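Abietadiene synthase, chloroplastic (Abies grandis, PDB 3S9V) is a plant terpene synthase of the chloroplast, a predominantly helical protein whose chain includes an N-terminal terpene synthase domain and a metal-binding domain. Local coordinates at residues P66-S71 against A237-T242; L115-T120 against K163-D168. One frame throughout, in Å; residues are numbered along the deposited sequence.

Contact 1. Residues P66-S71 against A237-T242; sequences PAVDGS and AVFMRT
Met240 sets its CG opposite its own carbonyl carbon (chi1 -72°), runs on nearly straight through chi2 and then bends at chi3, -77°. The bend swings CE back from Pro66 and leaves the sulfur as the foremost atom, with Met240 SD 4.2 Å from Pro66 CD; the two side chains meet obliquely, the sulfur at the CD corner of the proline. One residue earlier on the same helix, Phe239 has its ring swung out opposite the backbone N (chi1 175°), its far end leading. The ring carbon Phe239 CZ comes to 4.4 Å from Val68 CG2, a methyl approaching at a slant. Both touches are apolar, no hydrogen bond spans the two segments, and the 109 Å² buried between them marks a light surface contact.

Residues 237-242 end helix 232-242, which falls in the terpene synthase N-terminal family; the centre of the contact lies about 45 Å from the centre of the chain, a place consistent with the outlying helical gamma domain of three-domain plant terpene synthases. Facing the helix is a loop shaped by a type I beta turn from Ala67 to Gly70, closed by Gly70 N to Ala67 O at 3.1 Å. Val68 N is bonded to His75 ND1, which ties the loop to its own continuation. Phe239 also packs on Ile65, next to Pro66 in the chain, and on Cys247 and Leu248 of helix 245-258.

Contact 2. Residues L115-T120 against K163-D168; sequences LTLWRT and KILGLD
The shortest polar bond, Gly166 N to Lys163 O at 2.8 Å, turns the chain between Leu165 and Leu167, the two leucines that meet Leu117 and Thr116. Gly166 has a positive phi of 75° and belongs to a Schellman motif that ends helix 151-164, and the leucines on its two sides both point toward residues 115-120. The opposing helix closes in the same manner: Arg119, also at positive phi, is the C-prime residue of a Schellman motif in which Thr120 N bonds to Leu115 O at 3.0 Å and Arg119 N to Thr116 O, again at 3.0 Å. The end of helix 101-117 thus meets the loop that follows helix 151-164, each helix capped by its own backbone.

Between them the chemistry is apolar. Leu117 CD2 and Leu165 CD1 approach to 3.8 Å, the two side chains crossing at about a right angle so that single methyls do the touching. The same Leu165 CD1 lies 4.4 Å from Thr116 CG2, and so touches two consecutive residues of the last turn. Thr116 has OG1 on the side of its backbone N (chi1 -66°), where the hydroxyl is hydrogen-bonded to Ile112 O, one turn back. Leu167 slides along this threonine in the opposite direction, bringing its CD2 to 3.8 Å from Thr116 OG1 in van der Waals contact. The summed buried surface is 156 Å².

Leu167 reaches beyond the segment onto Ile112 and Ile113, so the loop after helix 151-164 rests along the final turns of helix 101-117. Thr116 also touches Val125, placing the contact beside helix 122-136, with no strand taking part.

Both contacts lie at the surface, and neither includes a buried touching residue. Their centres are 19 Å apart on the same side of the chain centre, and in sequence contact 2 falls wholly between the two halves of contact 1. They hold different elements: contact 1 sets a loop against a helix, whereas contact 2 sets a helix end against the loop just after another helix. Both are apolar, but with different groups: sulfur, proline and an aromatic ring in contact 1 and mainly leucine methyls in contact 2, which buries more surface. They are joined by packing of Pro66 CA on Trp118 CH2 at 3.9 Å, and Trp118 NE1 is also hydrogen-bonded to Ala63 O, just ahead of residues 66-71.

Contact 1. Residues P66-S71 against A237-T242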
loop_
_atom_site.group_PDB
_atom_site.type_symbol
_atom_site.label_atom_id
_atom_site.label_comp_id
_atom_site.label_asym_id
_atom_site.label_seq_id
_atom_site.Cartn_x
_atom_site.Cartn_y
_atom_site.Cartn_z
ATOM N N PRO A 66 -40.628 -1.357 -19.540
ATOM C CA PRO A 66 -42.024 -1.824 -19.586
ATOM C C PRO A 66 -42.119 -3.357 -19.605
ATOM O O PRO A 66 -41.251 -4.025 -20.157
ATOM C CB PRO A 66 -42.545 -1.202 -20.876
ATOM C CG PRO A 66 -41.325 -1.270 -21.761
ATOM C CD PRO A 66 -40.224 -0.787 -20.838
ATOM N N ALA A 67 -43.169 -3.902 -18.995
ATOM C CA ALA A 67 -43.378 -5.347 -18.940
ATOM C C ALA A 67 -43.165 -5.999 -20.300
ATOM O O ALA A 67 -43.717 -5.550 -21.308
ATOM C CB ALA A 67 -44.778 -5.648 -18.444
ATOM N N VAL A 68 -42.368 -7.064 -20.324
ATOM C CA VAL A 68 -42.082 -7.762 -21.573
ATOM C C VAL A 68 -43.319 -8.368 -22.236
ATOM O O VAL A 68 -43.351 -8.528 -23.451
ATOM C CB VAL A 68 -41.029 -8.876 -21.363
ATOM C CG1 VAL A 68 -40.882 -9.704 -22.626
ATOM C CG2 VAL A 68 -39.691 -8.256 -21.012
ATOM N N ASP A 69 -44.339 -8.701 -21.450
ATOM C CA ASP A 69 -45.549 -9.289 -22.018
ATOM C C ASP A 69 -46.459 -8.263 -22.705
ATOM O O ASP A 69 -47.569 -8.599 -23.122
ATOM C CB ASP A 69 -46.337 -10.048 -20.940
ATOM C CG ASP A 69 -46.792 -9.152 -19.800
ATOM O OD1 ASP A 69 -45.922 -8.573 -19.113
ATOM O OD2 ASP A 69 -48.020 -9.031 -19.588
ATOM N N GLY A 70 -45.986 -7.022 -22.826
ATOM C CA GLY A 70 -46.770 -5.983 -23.475
ATOM C C GLY A 70 -47.808 -5.320 -22.585
ATOM O O GLY A 70 -48.478 -4.368 -22.990
ATOM N N SER A 71 -47.945 -5.832 -21.371
ATOM C CA SER A 71 -48.894 -5.300 -20.404
ATOM C C SER A 71 -48.480 -3.901 -19.951
ATOM O O SER A 71 -47.314 -3.519 -20.078
ATOM C CB SER A 71 -48.954 -6.234 -19.199
ATOM O OG SER A 71 -49.684 -5.651 -18.142
ATOM N N ALA A 237 -31.109 1.151 -20.589
ATOM C CA ALA A 237 -31.353 1.985 -21.755
ATOM C C ALA A 237 -31.120 1.170 -23.021
ATOM O O ALA A 237 -31.947 1.185 -23.927
ATOM C CB ALA A 237 -30.432 3.188 -21.738
ATOM N N VAL A 238 -30.000 0.456 -23.088
ATOM C CA VAL A 238 -29.716 -0.354 -24.275
ATOM C C VAL A 238 -30.820 -1.387 -24.503
ATOM O O VAL A 238 -31.208 -1.641 -25.638
ATOM C CB VAL A 238 -28.375 -1.131 -24.166
ATOM C CG1 VAL A 238 -28.205 -2.037 -25.386
ATOM C CG2 VAL A 238 -27.212 -0.169 -24.055
ATOM N N PHE A 239 -31.317 -1.990 -23.425
ATOM C CA PHE A 239 -32.362 -2.997 -23.560
ATOM C C PHE A 239 -33.630 -2.406 -24.127
ATOM O O PHE A 239 -34.272 -3.010 -24.984
ATOM C CB PHE A 239 -32.706 -3.646 -22.220
ATOM C CG PHE A 239 -33.863 -4.600 -22.307
ATOM C CD1 PHE A 239 -33.692 -5.871 -22.842
ATOM C CD2 PHE A 239 -35.141 -4.207 -21.905
ATOM C CE1 PHE A 239 -34.773 -6.739 -22.981
ATOM C CE2 PHE A 239 -36.228 -5.067 -22.039
ATOM C CZ PHE A 239 -36.044 -6.337 -22.580
ATOM N N MET A 240 -34.002 -1.232 -23.628
ATOM C CA MET A 240 -35.205 -0.567 -24.095
ATOM C C MET A 240 -35.101 -0.151 -25.565
ATOM O O MET A 240 -36.120 -0.022 -26.244
ATOM C CB MET A 240 -35.531 0.652 -23.208
ATOM C CG MET A 240 -36.057 0.274 -21.815
ATOM S SD MET A 240 -36.798 1.625 -20.859
ATOM C CE MET A 240 -35.310 2.489 -20.309
ATOM N N ARG A 241 -33.878 0.044 -26.058
ATOM C CA ARG A 241 -33.681 0.435 -27.455
ATOM C C ARG A 241 -33.483 -0.719 -28.436
ATOM O O ARG A 241 -33.728 -0.551 -29.631
ATOM C CB ARG A 241 -32.492 1.400 -27.590
ATOM C CG ARG A 241 -32.794 2.828 -27.160
ATOM C CD ARG A 241 -34.104 3.299 -27.777
ATOM N NE ARG A 241 -34.431 4.674 -27.419
ATOM C CZ ARG A 241 -33.802 5.739 -27.903
ATOM N NH1 ARG A 241 -32.807 5.591 -28.772
ATOM N NH2 ARG A 241 -34.172 6.953 -27.518
ATOM N N THR A 242 -33.052 -1.882 -27.941
ATOM C CA THR A 242 -32.789 -3.034 -28.809
ATOM C C THR A 242 -33.463 -4.350 -28.414
ATOM O O THR A 242 -33.463 -5.300 -29.192
ATOM C CB THR A 242 -31.273 -3.343 -28.888
ATOM O OG1 THR A 242 -30.836 -3.873 -27.632
ATOM C CG2 THR A 242 -30.472 -2.086 -29.195
#

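Contact 2. Residues L115-T120 against K163-D168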
loop_
_atom_site.group_PDB
_atom_site.type_symbol
_atom_site.label_atom_id
_atom_site.label_comp_id
_atom_site.label_asym_id
_atom_site.label_seq_id
_atom_site.Cartn_x
_atom_site.Cartn_y
_atom_site.Cartn_z
ATOM N N LEU A 115 -41.548 7.978 -12.230
ATOM C CA LEU A 115 -42.854 7.922 -11.586
ATOM C C LEU A 115 -43.900 8.577 -12.501
ATOM O O LEU A 115 -45.045 8.119 -12.587
ATOM C CB LEU A 115 -42.817 8.620 -10.224
ATOM C CG LEU A 115 -41.874 7.992 -9.195
ATOM C CD1 LEU A 115 -41.994 8.737 -7.880
ATOM C CD2 LEU A 115 -42.218 6.526 -9.007
ATOM N N THR A 116 -43.503 9.646 -13.186
ATOM C CA THR A 116 -44.400 10.327 -14.100
ATOM C C THR A 116 -44.788 9.367 -15.229
ATOM O O THR A 116 -45.949 9.297 -15.626
ATOM C CB THR A 116 -43.731 11.591 -14.720
ATOM O OG1 THR A 116 -43.501 12.571 -13.699
ATOM C CG2 THR A 116 -44.625 12.197 -15.789
ATOM N N LEU A 117 -43.813 8.624 -15.744
ATOM C CA LEU A 117 -44.069 7.690 -16.832
ATOM C C LEU A 117 -45.026 6.582 -16.401
ATOM O O LEU A 117 -45.772 6.049 -17.215
ATOM C CB LEU A 117 -42.754 7.077 -17.337
ATOM C CG LEU A 117 -41.730 8.010 -18.007
ATOM C CD1 LEU A 117 -40.492 7.212 -18.406
ATOM C CD2 LEU A 117 -42.339 8.669 -19.237
ATOM N N TRP A 118 -45.009 6.230 -15.122
ATOM C CA TRP A 118 -45.904 5.181 -14.653
ATOM C C TRP A 118 -47.167 5.748 -14.011
ATOM O O TRP A 118 -47.960 5.017 -13.409
ATOM C CB TRP A 118 -45.158 4.248 -13.693
ATOM C CG TRP A 118 -44.169 3.389 -14.420
ATOM C CD1 TRP A 118 -42.822 3.339 -14.222
ATOM C CD2 TRP A 118 -44.448 2.503 -15.516
ATOM N NE1 TRP A 118 -42.241 2.483 -15.128
ATOM C CE2 TRP A 118 -43.217 1.957 -15.934
ATOM C CE3 TRP A 118 -45.621 2.122 -16.186
ATOM C CZ2 TRP A 118 -43.121 1.042 -16.998
ATOM C CZ3 TRP A 118 -45.528 1.210 -17.248
ATOM C CH2 TRP A 118 -44.286 0.683 -17.640
ATOM N N ARG A 119 -47.341 7.059 -14.152
ATOM C CA ARG A 119 -48.509 7.756 -13.628
ATOM C C ARG A 119 -48.740 7.389 -12.174
ATOM O O ARG A 119 -49.874 7.177 -11.751
ATOM C CB ARG A 119 -49.736 7.378 -14.463
ATOM C CG ARG A 119 -49.475 7.401 -15.966
ATOM C CD ARG A 119 -50.507 6.577 -16.722
ATOM N NE ARG A 119 -49.903 5.792 -17.799
ATOM C CZ ARG A 119 -49.010 4.822 -17.615
ATOM N NH1 ARG A 119 -48.605 4.508 -16.393
ATOM N NH2 ARG A 119 -48.519 4.161 -18.654
ATOM N N THR A 120 -47.662 7.319 -11.404
ATOM C CA THR A 120 -47.780 6.949 -10.006
ATOM C C THR A 120 -46.990 7.877 -9.076
ATOM O O THR A 120 -46.214 8.717 -9.532
ATOM C CB THR A 120 -47.343 5.476 -9.809
ATOM O OG1 THR A 120 -47.616 5.068 -8.464
ATOM C CG2 THR A 120 -45.859 5.309 -10.103
ATOM N N LYS A 163 -38.485 18.160 -20.173
ATOM C CA LYS A 163 -39.101 19.250 -20.910
ATOM C C LYS A 163 -40.184 18.697 -21.841
ATOM O O LYS A 163 -41.302 19.212 -21.868
ATOM C CB LYS A 163 -38.037 20.012 -21.712
ATOM C CG LYS A 163 -38.524 21.330 -22.297
ATOM C CD LYS A 163 -37.363 22.179 -22.801
ATOM C CE LYS A 163 -37.849 23.557 -23.257
ATOM N NZ LYS A 163 -36.739 24.463 -23.690
ATOM N N ILE A 164 -39.856 17.646 -22.592
ATOM C CA ILE A 164 -40.820 17.034 -23.507
ATOM C C ILE A 164 -42.057 16.540 -22.751
ATOM O O ILE A 164 -43.167 16.591 -23.274
ATOM C CB ILE A 164 -40.196 15.835 -24.271
ATOM C CG1 ILE A 164 -39.032 16.312 -25.148
ATOM C CG2 ILE A 164 -41.255 15.147 -25.128
ATOM C CD1 ILE A 164 -39.435 17.228 -26.284
ATOM N N LEU A 165 -41.866 16.060 -21.523
ATOM C CA LEU A 165 -42.979 15.570 -20.712
ATOM C C LEU A 165 -43.706 16.711 -20.012
ATOM O O LEU A 165 -44.677 16.489 -19.282
ATOM C CB LEU A 165 -42.489 14.571 -19.661
ATOM C CG LEU A 165 -42.020 13.191 -20.123
ATOM C CD1 LEU A 165 -41.543 12.379 -18.919
ATOM C CD2 LEU A 165 -43.165 12.476 -20.831
ATOM N N GLY A 166 -43.220 17.929 -20.212
ATOM C CA GLY A 166 -43.861 19.080 -19.601
ATOM C C GLY A 166 -43.664 19.299 -18.110
ATOM O O GLY A 166 -44.452 20.009 -17.486
ATOM N N LEU A 167 -42.628 18.710 -17.525
ATOM C CA LEU A 167 -42.380 18.897 -16.100
ATOM C C LEU A 167 -41.990 20.349 -15.802
ATOM O O LEU A 167 -41.195 20.956 -16.526
ATOM C CB LEU A 167 -41.278 17.950 -15.628
ATOM C CG LEU A 167 -41.591 16.456 -15.717
ATOM C CD1 LEU A 167 -40.407 15.670 -15.185
ATOM C CD2 LEU A 167 -42.845 16.135 -14.912
ATOM N N ASP A 168 -42.551 20.896 -14.728
ATOM C CA ASP A 168 -42.297 22.279 -14.339
ATOM C C ASP A 168 -40.964 22.479 -13.624
ATOM O O ASP A 168 -40.890 22.444 -12.398
ATOM C CB ASP A 168 -43.452 22.777 -13.463
ATOM C CG ASP A 168 -43.333 24.249 -13.111
ATOM O OD1 ASP A 168 -42.947 25.044 -13.992
ATOM O OD2 ASP A 168 -43.639 24.609 -11.953
#